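Side-chain contacts in glycosyl hydrolase family 2, TIM barrel domain protein (Parabacteroides merdae ATCC 43184, PDB 6DXU), which probably cleaves beta-glucuronides in the human gut, acting as a bacterial beta-glucuronidase of glycoside hydrolase family 2: residues Asp346-Glu351 / Ser371-Asp376; Gly329-Glu334 / Leu511-Gly516; Gln404-Leu409 / His453-Arg458. All coordinates share one frame; numbering follows the deposited sequence.

Contact 1 (Asp346-Glu351 / Ser371-Asp376); sequences DMMRRE and SEIILD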
loop_
_atom_site.group_PDB
_atom_site.type_symbol
_atom_site.label_atom_id
_atom_site.label_comp_id
_atom_site.label_asym_id
_atom_site.label_seq_id
_atom_site.Cartn_x
_atom_site.Cartn_y
_atom_site.Cartn_z
ATOM N N ASP D 346 -7.213 29.167 -33.207
ATOM C CA ASP D 346 -7.988 29.994 -34.131
ATOM C C ASP D 346 -9.459 30.038 -33.736
ATOM O O ASP D 346 -10.103 31.090 -33.835
ATOM C CB ASP D 346 -7.837 29.477 -35.558
ATOM C CG ASP D 346 -6.496 29.833 -36.161
ATOM O OD1 ASP D 346 -5.821 30.737 -35.628
ATOM O OD2 ASP D 346 -6.118 29.208 -37.171
ATOM N N MET D 347 -10.014 28.909 -33.289
ATOM C CA MET D 347 -11.403 28.918 -32.841
ATOM C C MET D 347 -11.581 29.813 -31.616
ATOM O O MET D 347 -12.566 30.552 -31.511
ATOM C CB MET D 347 -11.860 27.503 -32.512
ATOM C CG MET D 347 -11.908 26.557 -33.688
ATOM S SD MET D 347 -12.305 24.926 -33.029
ATOM C CE MET D 347 -12.179 23.938 -34.509
ATOM N N MET D 348 -10.650 29.736 -30.663
ATOM C CA MET D 348 -10.738 30.587 -29.478
ATOM C C MET D 348 -10.644 32.071 -29.834
ATOM O O MET D 348 -11.390 32.894 -29.285
ATOM C CB MET D 348 -9.634 30.215 -28.487
ATOM C CG MET D 348 -9.734 28.775 -27.961
ATOM S SD MET D 348 -8.385 28.509 -26.789
ATOM C CE MET D 348 -8.085 26.745 -26.934
ATOM N N ARG D 349 -9.718 32.442 -30.721
ATOM C CA ARG D 349 -9.609 33.854 -31.113
ATOM C C ARG D 349 -10.911 34.348 -31.741
ATOM O O ARG D 349 -11.382 35.455 -31.442
ATOM C CB ARG D 349 -8.454 34.056 -32.099
ATOM C CG ARG D 349 -7.087 33.696 -31.565
ATOM C CD ARG D 349 -5.943 34.134 -32.488
ATOM N NE ARG D 349 -5.483 35.467 -32.097
ATOM C CZ ARG D 349 -4.710 35.687 -31.032
ATOM N NH1 ARG D 349 -4.304 34.662 -30.274
ATOM N NH2 ARG D 349 -4.339 36.923 -30.720
ATOM N N ARG D 350 -11.507 33.541 -32.620
ATOM C CA ARG D 350 -12.757 33.953 -33.257
ATOM C C ARG D 350 -13.857 34.145 -32.225
ATOM O O ARG D 350 -14.596 35.140 -32.271
ATOM C CB ARG D 350 -13.179 32.926 -34.311
ATOM C CG ARG D 350 -14.546 33.198 -34.934
ATOM C CD ARG D 350 -14.801 32.290 -36.116
ATOM N NE ARG D 350 -16.105 32.536 -36.733
ATOM C CZ ARG D 350 -16.661 31.739 -37.643
ATOM N NH1 ARG D 350 -16.029 30.637 -38.033
ATOM N NH2 ARG D 350 -17.853 32.036 -38.153
ATOM N N GLU D 351 -13.968 33.211 -31.269
ATOM C CA GLU D 351 -15.010 33.305 -30.250
ATOM C C GLU D 351 -14.831 34.547 -29.387
ATOM O O GLU D 351 -15.802 35.254 -29.081
ATOM C CB GLU D 351 -15.021 32.052 -29.358
ATOM C CG GLU D 351 -16.230 32.049 -28.435
ATOM C CD GLU D 351 -16.352 30.795 -27.597
ATOM O OE1 GLU D 351 -15.997 29.703 -28.094
ATOM O OE2 GLU D 351 -16.806 30.908 -26.442
ATOM N N SER D 371 -8.116 27.518 -20.817
ATOM C CA SER D 371 -6.865 27.645 -21.559
ATOM C C SER D 371 -6.235 29.021 -21.367
ATOM O O SER D 371 -6.922 30.046 -21.409
ATOM C CB SER D 371 -7.130 27.423 -23.050
ATOM O OG SER D 371 -6.021 27.832 -23.818
ATOM N N GLU D 372 -4.909 29.051 -21.207
ATOM C CA GLU D 372 -4.232 30.340 -21.099
ATOM C C GLU D 372 -4.391 31.188 -22.360
ATOM O O GLU D 372 -4.241 32.409 -22.289
ATOM C CB GLU D 372 -2.743 30.166 -20.786
ATOM C CG GLU D 372 -2.073 31.511 -20.397
ATOM C CD GLU D 372 -1.114 31.408 -19.224
ATOM O OE1 GLU D 372 -0.441 30.365 -19.087
ATOM O OE2 GLU D 372 -1.040 32.371 -18.428
ATOM N N ILE D 373 -4.676 30.576 -23.511
ATOM C CA ILE D 373 -4.985 31.354 -24.712
ATOM C C ILE D 373 -6.179 32.270 -24.457
ATOM O O ILE D 373 -6.189 33.440 -24.873
ATOM C CB ILE D 373 -5.236 30.411 -25.906
ATOM C CG1 ILE D 373 -3.949 29.662 -26.270
ATOM C CG2 ILE D 373 -5.781 31.187 -27.122
ATOM C CD1 ILE D 373 -4.198 28.458 -27.182
ATOM N N ILE D 374 -7.195 31.755 -23.761
ATOM C CA ILE D 374 -8.367 32.558 -23.424
ATOM C C ILE D 374 -7.971 33.720 -22.519
ATOM O O ILE D 374 -8.377 34.868 -22.736
ATOM C CB ILE D 374 -9.447 31.687 -22.761
ATOM C CG1 ILE D 374 -9.933 30.584 -23.710
ATOM C CG2 ILE D 374 -10.627 32.562 -22.287
ATOM C CD1 ILE D 374 -10.615 31.120 -24.991
ATOM N N LEU D 375 -7.162 33.446 -21.493
ATOM C CA LEU D 375 -6.772 34.524 -20.586
ATOM C C LEU D 375 -5.963 35.586 -21.310
ATOM O O LEU D 375 -6.147 36.785 -21.067
ATOM C CB LEU D 375 -5.985 33.969 -19.397
ATOM C CG LEU D 375 -7.173 33.417 -18.627
ATOM C CD1 LEU D 375 -7.255 31.911 -18.690
ATOM C CD2 LEU D 375 -7.316 34.014 -17.241
ATOM N N ASP D 376 -5.038 35.166 -22.173
ATOM C CA ASP D 376 -4.285 36.135 -22.956
ATOM C C ASP D 376 -5.218 36.979 -23.817
ATOM O O ASP D 376 -4.990 38.183 -24.000
ATOM C CB ASP D 376 -3.246 35.432 -23.833
ATOM C CG ASP D 376 -2.003 34.989 -23.073
ATOM O OD1 ASP D 376 -1.710 35.491 -21.965
ATOM O OD2 ASP D 376 -1.275 34.145 -23.635
HETATM O O HOH W 1 -4.008 34.197 -26.924
#
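Ser371 OG accepts the backbone N-H of Ile373 at 3.1 Å, bent to 142°, and so N-caps helix 372-381, while the serine side chain, CB and OG, lies against SD and CE of Met348. The hydroxyl is 3.9 Å from Met348 SD, a packing distance. Met348 carries this contact: with CG anti to its own carbonyl carbon (chi1 -62°) and the chain extended beyond, the thioether runs straight out from helix 345-357 toward the first turn of the other helix. There it crosses both isoleucines at about a right angle. Ile373 meets it only at the sulfur, Ile373 CG2 being 3.8 Å from Met348 SD. Ile374 CD1 lies along the methionine from its base, 3.7 Å from Met348 CB, out to SD. A polar link is made beside this apolar patch: a water donates to Ile373 O and is held weakly by Arg349 NH1, whose firmer partner is Glu345. The two helices follow each other in the TIM barrel, with strand 362-364 between them in sequence. Ile374 also reaches Met352 on helix 345-357 and Arg332, while Leu375 packs on His416 of helix 399-416.

Contact 2 (Gly329-Glu334 / Leu511-Gly516); sequences GTHRHE and LHVEWG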
loop_
_atom_site.group_PDB
_atom_site.type_symbol
_atom_site.label_atom_id
_atom_site.label_comp_id
_atom_site.label_asym_id
_atom_site.label_seq_id
_atom_site.Cartn_x
_atom_site.Cartn_y
_atom_site.Cartn_z
ATOM N N GLY D 329 -21.457 41.225 -18.772
ATOM C CA GLY D 329 -20.777 39.951 -18.745
ATOM C C GLY D 329 -21.416 38.816 -19.514
ATOM O O GLY D 329 -22.594 38.865 -19.877
ATOM N N THR D 330 -20.627 37.774 -19.757
ATOM C CA THR D 330 -21.137 36.530 -20.298
ATOM C C THR D 330 -20.368 35.397 -19.619
ATOM O O THR D 330 -19.622 35.617 -18.656
ATOM C CB THR D 330 -21.036 36.524 -21.832
ATOM O OG1 THR D 330 -21.710 35.373 -22.359
ATOM C CG2 THR D 330 -19.585 36.525 -22.290
ATOM N N HIS D 331 -20.587 34.179 -20.089
ATOM C CA HIS D 331 -19.825 33.007 -19.670
ATOM C C HIS D 331 -19.422 32.233 -20.908
ATOM O O HIS D 331 -19.975 32.425 -21.993
ATOM C CB HIS D 331 -20.610 32.032 -18.787
ATOM C CG HIS D 331 -21.076 32.578 -17.475
ATOM N ND1 HIS D 331 -22.121 33.469 -17.359
ATOM C CD2 HIS D 331 -20.708 32.263 -16.207
ATOM C CE1 HIS D 331 -22.352 33.708 -16.077
ATOM N NE2 HIS D 331 -21.509 32.987 -15.357
ATOM N N ARG D 332 -18.498 31.295 -20.727
ATOM C CA ARG D 332 -18.237 30.356 -21.802
ATOM C C ARG D 332 -17.802 29.024 -21.208
ATOM O O ARG D 332 -17.217 28.969 -20.122
ATOM C CB ARG D 332 -17.184 30.894 -22.784
ATOM C CG ARG D 332 -15.747 30.787 -22.300
ATOM C CD ARG D 332 -14.746 31.308 -23.333
ATOM N NE ARG D 332 -14.722 30.527 -24.582
ATOM C CZ ARG D 332 -13.969 29.444 -24.793
ATOM N NH1 ARG D 332 -13.170 28.967 -23.838
ATOM N NH2 ARG D 332 -14.003 28.836 -25.976
ATOM N N HIS D 333 -18.152 27.955 -21.910
ATOM C CA HIS D 333 -17.566 26.640 -21.709
ATOM C C HIS D 333 -16.547 26.367 -22.812
ATOM O O HIS D 333 -16.642 26.909 -23.923
ATOM C CB HIS D 333 -18.648 25.551 -21.711
ATOM C CG HIS D 333 -19.209 25.252 -20.355
ATOM N ND1 HIS D 333 -18.449 24.715 -19.337
ATOM C CD2 HIS D 333 -20.459 25.401 -19.854
ATOM C CE1 HIS D 333 -19.208 24.548 -18.267
ATOM N NE2 HIS D 333 -20.431 24.958 -18.554
ATOM N N GLU D 334 -15.553 25.543 -22.495
ATOM C CA GLU D 334 -14.633 25.049 -23.517
ATOM C C GLU D 334 -15.330 23.892 -24.206
ATOM O O GLU D 334 -15.235 22.735 -23.786
ATOM C CB GLU D 334 -13.300 24.624 -22.918
ATOM C CG GLU D 334 -12.507 25.766 -22.344
ATOM C CD GLU D 334 -11.087 25.356 -21.973
ATOM O OE1 GLU D 334 -10.260 26.252 -21.747
ATOM O OE2 GLU D 334 -10.785 24.145 -21.958
ATOM N N LEU D 511 -22.792 40.550 -7.070
ATOM C CA LEU D 511 -22.481 40.476 -8.493
ATOM C C LEU D 511 -23.300 39.330 -9.058
ATOM O O LEU D 511 -23.175 38.205 -8.581
ATOM C CB LEU D 511 -20.982 40.244 -8.725
ATOM C CG LEU D 511 -20.560 39.978 -10.165
ATOM C CD1 LEU D 511 -21.085 41.072 -11.059
ATOM C CD2 LEU D 511 -19.042 39.915 -10.275
ATOM N N HIS D 512 -24.149 39.611 -10.040
ATOM C CA HIS D 512 -25.151 38.647 -10.493
ATOM C C HIS D 512 -24.582 37.844 -11.664
ATOM O O HIS D 512 -24.470 38.360 -12.773
ATOM C CB HIS D 512 -26.423 39.394 -10.887
ATOM C CG HIS D 512 -27.474 38.539 -11.527
ATOM N ND1 HIS D 512 -28.558 39.075 -12.190
ATOM C CD2 HIS D 512 -27.621 37.193 -11.590
ATOM C CE1 HIS D 512 -29.320 38.096 -12.645
ATOM N NE2 HIS D 512 -28.779 36.941 -12.284
ATOM N N VAL D 513 -24.225 36.581 -11.447
ATOM C CA VAL D 513 -23.772 35.749 -12.560
ATOM C C VAL D 513 -24.791 34.643 -12.830
ATOM O O VAL D 513 -25.225 33.943 -11.909
ATOM C CB VAL D 513 -22.360 35.177 -12.347
ATOM C CG1 VAL D 513 -21.319 36.307 -12.457
ATOM C CG2 VAL D 513 -22.249 34.427 -11.034
ATOM N N GLU D 514 -25.150 34.502 -14.113
ATOM C CA GLU D 514 -26.082 33.545 -14.714
ATOM C C GLU D 514 -27.492 34.104 -14.746
ATOM O O GLU D 514 -28.123 34.320 -13.709
ATOM C CB GLU D 514 -26.079 32.164 -14.030
ATOM C CG GLU D 514 -24.702 31.495 -14.033
ATOM C CD GLU D 514 -24.753 30.023 -13.660
ATOM O OE1 GLU D 514 -25.825 29.399 -13.835
ATOM O OE2 GLU D 514 -23.715 29.496 -13.204
ATOM N N TRP D 515 -27.973 34.339 -15.961
ATOM C CA TRP D 515 -29.368 34.636 -16.246
ATOM C C TRP D 515 -29.554 34.393 -17.731
ATOM O O TRP D 515 -28.579 34.230 -18.472
ATOM C CB TRP D 515 -29.757 36.070 -15.846
ATOM C CG TRP D 515 -28.958 37.194 -16.508
ATOM C CD1 TRP D 515 -27.762 37.715 -16.079
ATOM C CD2 TRP D 515 -29.308 37.931 -17.702
ATOM N NE1 TRP D 515 -27.352 38.727 -16.927
ATOM C CE2 TRP D 515 -28.285 38.882 -17.923
ATOM C CE3 TRP D 515 -30.394 37.886 -18.587
ATOM C CZ2 TRP D 515 -28.303 39.767 -19.012
ATOM C CZ3 TRP D 515 -30.414 38.766 -19.668
ATOM C CH2 TRP D 515 -29.374 39.697 -19.869
ATOM N N GLY D 516 -30.814 34.368 -18.160
ATOM C CA GLY D 516 -31.117 34.185 -19.572
ATOM C C GLY D 516 -32.260 33.228 -19.840
ATOM O O GLY D 516 -33.160 33.082 -19.003
#
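His331 turns its CG anti to its own carbonyl carbon (chi1 -62°) and twists the ring to a chi2 of 74°, which carries the CE1-NE2 edge toward Val513 and Glu514. Glu514 has the same first torsion and an extended chain beyond it, so that its carboxylate is carried past the ring. The backbone of Glu514 meets the ring at its edge, near the ring plane, with Glu514 N 3.5 Å from His331 CE1. Val513 CB takes a place at the same edge, 3.8 Å from His331 NE2. Glu514 CG, by contrast, stands well off the ring plane, to one face side beyond the CE1-NE2 rim, 3.8 Å from His331 NE2. Carboxylate and imidazole planes stand almost perpendicular, 89° apart, and no hydrogen bond joins them; Glu514 OE2 pairs instead with Arg364. The neighbouring ring nitrogen, His331 ND1, bonds to Tyr590 O, which limits the ring's rotation. These segments are not direct neighbours in the TIM barrel: strand 587-589 runs parallel to both 323-331 and 512-513 and lies between them, and both His331 and Val513 touch its Ala589. The contact thus bridges a strand, near the C-terminal strand ends, where TIM-barrel glycosidases keep their active sites. Replacing the imidazole of His331 with the methyl of an alanine is likely to open a gap beside Val513 and the aliphatic part of Glu514 and to leave Tyr590 O without this donor. Behind Glu514, the turn is drawn in by a weak bond from His512 NE2 to Glu514 O, 3.1 Å long, while Trp515 CD1 lies 3.8 Å above one face of the His512 ring and Trp515 NE1 bonds to Thr588.

Contact 3 (Gln404-Leu409 / His453-Arg458); sequences QARRML and HDMAHR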
loop_
_atom_site.group_PDB
_atom_site.type_symbol
_atom_site.label_atom_id
_atom_site.label_comp_id
_atom_site.label_asym_id
_atom_site.label_seq_id
_atom_site.Cartn_x
_atom_site.Cartn_y
_atom_site.Cartn_z
ATOM N N GLN D 404 -7.544 17.649 -4.010
ATOM C CA GLN D 404 -7.673 18.084 -5.397
ATOM C C GLN D 404 -8.170 19.521 -5.486
ATOM O O GLN D 404 -7.664 20.308 -6.295
ATOM C CB GLN D 404 -8.615 17.161 -6.176
ATOM C CG GLN D 404 -8.769 17.628 -7.627
ATOM C CD GLN D 404 -9.934 16.990 -8.367
ATOM O OE1 GLN D 404 -10.713 16.222 -7.799
ATOM N NE2 GLN D 404 -10.061 17.322 -9.647
ATOM N N ALA D 405 -9.184 19.878 -4.689
ATOM C CA ALA D 405 -9.712 21.237 -4.757
ATOM C C ALA D 405 -8.654 22.268 -4.370
ATOM O O ALA D 405 -8.489 23.286 -5.056
ATOM C CB ALA D 405 -10.949 21.371 -3.868
ATOM N N ARG D 406 -7.942 22.031 -3.261
ATOM C CA ARG D 406 -6.872 22.935 -2.847
ATOM C C ARG D 406 -5.824 23.078 -3.940
ATOM O O ARG D 406 -5.338 24.183 -4.222
ATOM C CB ARG D 406 -6.200 22.416 -1.566
ATOM C CG ARG D 406 -7.080 22.412 -0.325
ATOM C CD ARG D 406 -6.277 21.955 0.921
ATOM N NE ARG D 406 -7.159 21.622 2.039
ATOM C CZ ARG D 406 -7.378 20.385 2.500
ATOM N NH1 ARG D 406 -6.759 19.341 1.960
ATOM N NH2 ARG D 406 -8.216 20.191 3.516
ATOM N N ARG D 407 -5.429 21.950 -4.528
ATOM C CA ARG D 407 -4.387 21.957 -5.550
ATOM C C ARG D 407 -4.826 22.738 -6.777
ATOM O O ARG D 407 -4.037 23.499 -7.353
ATOM C CB ARG D 407 -4.032 20.521 -5.928
ATOM C CG ARG D 407 -2.966 20.407 -7.005
ATOM C CD ARG D 407 -2.584 18.934 -7.229
ATOM N NE ARG D 407 -3.691 18.146 -7.791
ATOM C CZ ARG D 407 -4.321 17.160 -7.154
ATOM N NH1 ARG D 407 -3.959 16.814 -5.923
ATOM N NH2 ARG D 407 -5.305 16.496 -7.758
ATOM N N MET D 408 -6.070 22.537 -7.220
ATOM C CA MET D 408 -6.526 23.255 -8.401
ATOM C C MET D 408 -6.705 24.740 -8.123
ATOM O O MET D 408 -6.513 25.558 -9.026
ATOM C CB MET D 408 -7.816 22.638 -8.926
ATOM C CG MET D 408 -7.605 21.210 -9.451
ATOM S SD MET D 408 -9.061 20.539 -10.276
ATOM C CE MET D 408 -8.895 21.237 -11.931
ATOM N N LEU D 409 -7.092 25.110 -6.902
ATOM C CA LEU D 409 -7.161 26.529 -6.576
ATOM C C LEU D 409 -5.774 27.152 -6.605
ATOM O O LEU D 409 -5.562 28.206 -7.226
ATOM C CB LEU D 409 -7.822 26.726 -5.209
ATOM C CG LEU D 409 -7.899 28.166 -4.678
ATOM C CD1 LEU D 409 -8.693 29.091 -5.620
ATOM C CD2 LEU D 409 -8.485 28.210 -3.272
ATOM N N HIS D 453 -11.079 30.031 0.743
ATOM C CA HIS D 453 -11.019 31.495 0.783
ATOM C C HIS D 453 -9.719 31.967 1.419
ATOM O O HIS D 453 -9.058 32.889 0.916
ATOM C CB HIS D 453 -12.225 32.042 1.559
ATOM C CG HIS D 453 -12.144 33.512 1.858
ATOM N ND1 HIS D 453 -12.586 34.476 0.976
ATOM C CD2 HIS D 453 -11.692 34.182 2.949
ATOM C CE1 HIS D 453 -12.399 35.677 1.501
ATOM N NE2 HIS D 453 -11.858 35.528 2.700
ATOM N N ASP D 454 -9.350 31.362 2.550
ATOM C CA ASP D 454 -8.127 31.773 3.226
ATOM C C ASP D 454 -6.912 31.498 2.357
ATOM O O ASP D 454 -5.971 32.296 2.321
ATOM C CB ASP D 454 -7.992 31.046 4.568
ATOM C CG ASP D 454 -9.016 31.509 5.591
ATOM O OD1 ASP D 454 -9.604 32.594 5.394
ATOM O OD2 ASP D 454 -9.221 30.789 6.593
ATOM N N MET D 455 -6.909 30.367 1.648
ATOM C CA MET D 455 -5.779 30.057 0.776
ATOM C C MET D 455 -5.668 31.059 -0.368
ATOM O O MET D 455 -4.562 31.494 -0.710
ATOM C CB MET D 455 -5.907 28.628 0.229
ATOM C CG MET D 455 -4.734 28.190 -0.658
ATOM S SD MET D 455 -4.973 26.527 -1.365
ATOM C CE MET D 455 -6.105 25.884 -0.158
ATOM N N ALA D 456 -6.796 31.422 -0.988
ATOM C CA ALA D 456 -6.755 32.408 -2.071
ATOM C C ALA D 456 -6.146 33.722 -1.600
ATOM O O ALA D 456 -5.304 34.310 -2.290
ATOM C CB ALA D 456 -8.155 32.649 -2.630
ATOM N N HIS D 457 -6.565 34.198 -0.425
ATOM C CA HIS D 457 -6.027 35.454 0.092
ATOM C C HIS D 457 -4.584 35.310 0.535
ATOM O O HIS D 457 -3.810 36.272 0.418
ATOM C CB HIS D 457 -6.928 35.984 1.211
ATOM C CG HIS D 457 -8.121 36.726 0.692
ATOM N ND1 HIS D 457 -8.048 38.037 0.265
ATOM C CD2 HIS D 457 -9.382 36.313 0.417
ATOM C CE1 HIS D 457 -9.227 38.414 -0.199
ATOM N NE2 HIS D 457 -10.052 37.386 -0.118
ATOM N N ARG D 458 -4.202 34.121 1.023
ATOM C CA ARG D 458 -2.803 33.867 1.338
ATOM C C ARG D 458 -1.960 33.938 0.069
ATOM O O ARG D 458 -0.893 34.555 0.058
ATOM C CB ARG D 458 -2.673 32.489 2.012
ATOM C CG ARG D 458 -2.108 32.444 3.433
ATOM C CD ARG D 458 -2.752 31.376 4.384
ATOM N NE ARG D 458 -3.453 30.227 3.782
ATOM C CZ ARG D 458 -4.500 29.624 4.359
ATOM N NH1 ARG D 458 -4.945 30.079 5.526
ATOM N NH2 ARG D 458 -5.099 28.566 3.799
#
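Arg406 meets Met455 through the aliphatic part of its chain: the methionine methyl CE lies 3.6 Å from Arg406 CG, and CB is almost as near. The two side chains cross at about a right angle. Met455 first runs straight out, with CG anti to its backbone N (chi1 -178°), then bends sharply at its last torsion (chi3 -24°), which turns CE across the CB-CG part of the arginine and leaves SD 3.7 Å from Arg406 O. The polar end of Arg406 goes on to a salt bridge with Glu451, one turn earlier on the helix of Met455. These are two adjacent outer helices of the TIM barrel, 399-416 and 442-459, with strand 422-429 between them in the chain; the segments run nearly parallel, crossing at -25° with axes 10.6 Å apart. One turn after Arg406, Leu409 points to the partner helix and places CD2 4.3 Å from Met455 SD and 4.5 Å from Ala456 CB, looser packing than at the arginine. The small Ala456 is consistent with the close backbones here, the CA atoms of Leu409 and Ala456 being 7.4 Å apart. On the side of the barrel strands, Leu409 reaches Leu427 of strand 422-429, and Ala456 touches Thr465 of strand 464-468. Farther round helix 442-459, Arg458 lays its guanidinium over the backbone of Asp454 and Met455 and forms a salt bridge with Asp264 of a neighbouring subunit.

In the fold
From the N terminus, the chain enters this set at 329-334, the end of a barrel strand and the first half of contact 2. Contact 1 then opens and closes within a single step round the barrel, joining two successive helices. Contact 3 follows in series, closing a longer loop between two later helices. Only at 511-516 does contact 2 close, so both helix contacts fall within its span and none cross. Contacts 1 and 2 also touch: Arg332 forms a salt bridge with Glu351, and Glu334 probably hydrogen-bonds Ser371 N, tying strand end to helices. Contact 3 stands apart on the barrel's outside, its nearest atoms about 11 Å from either.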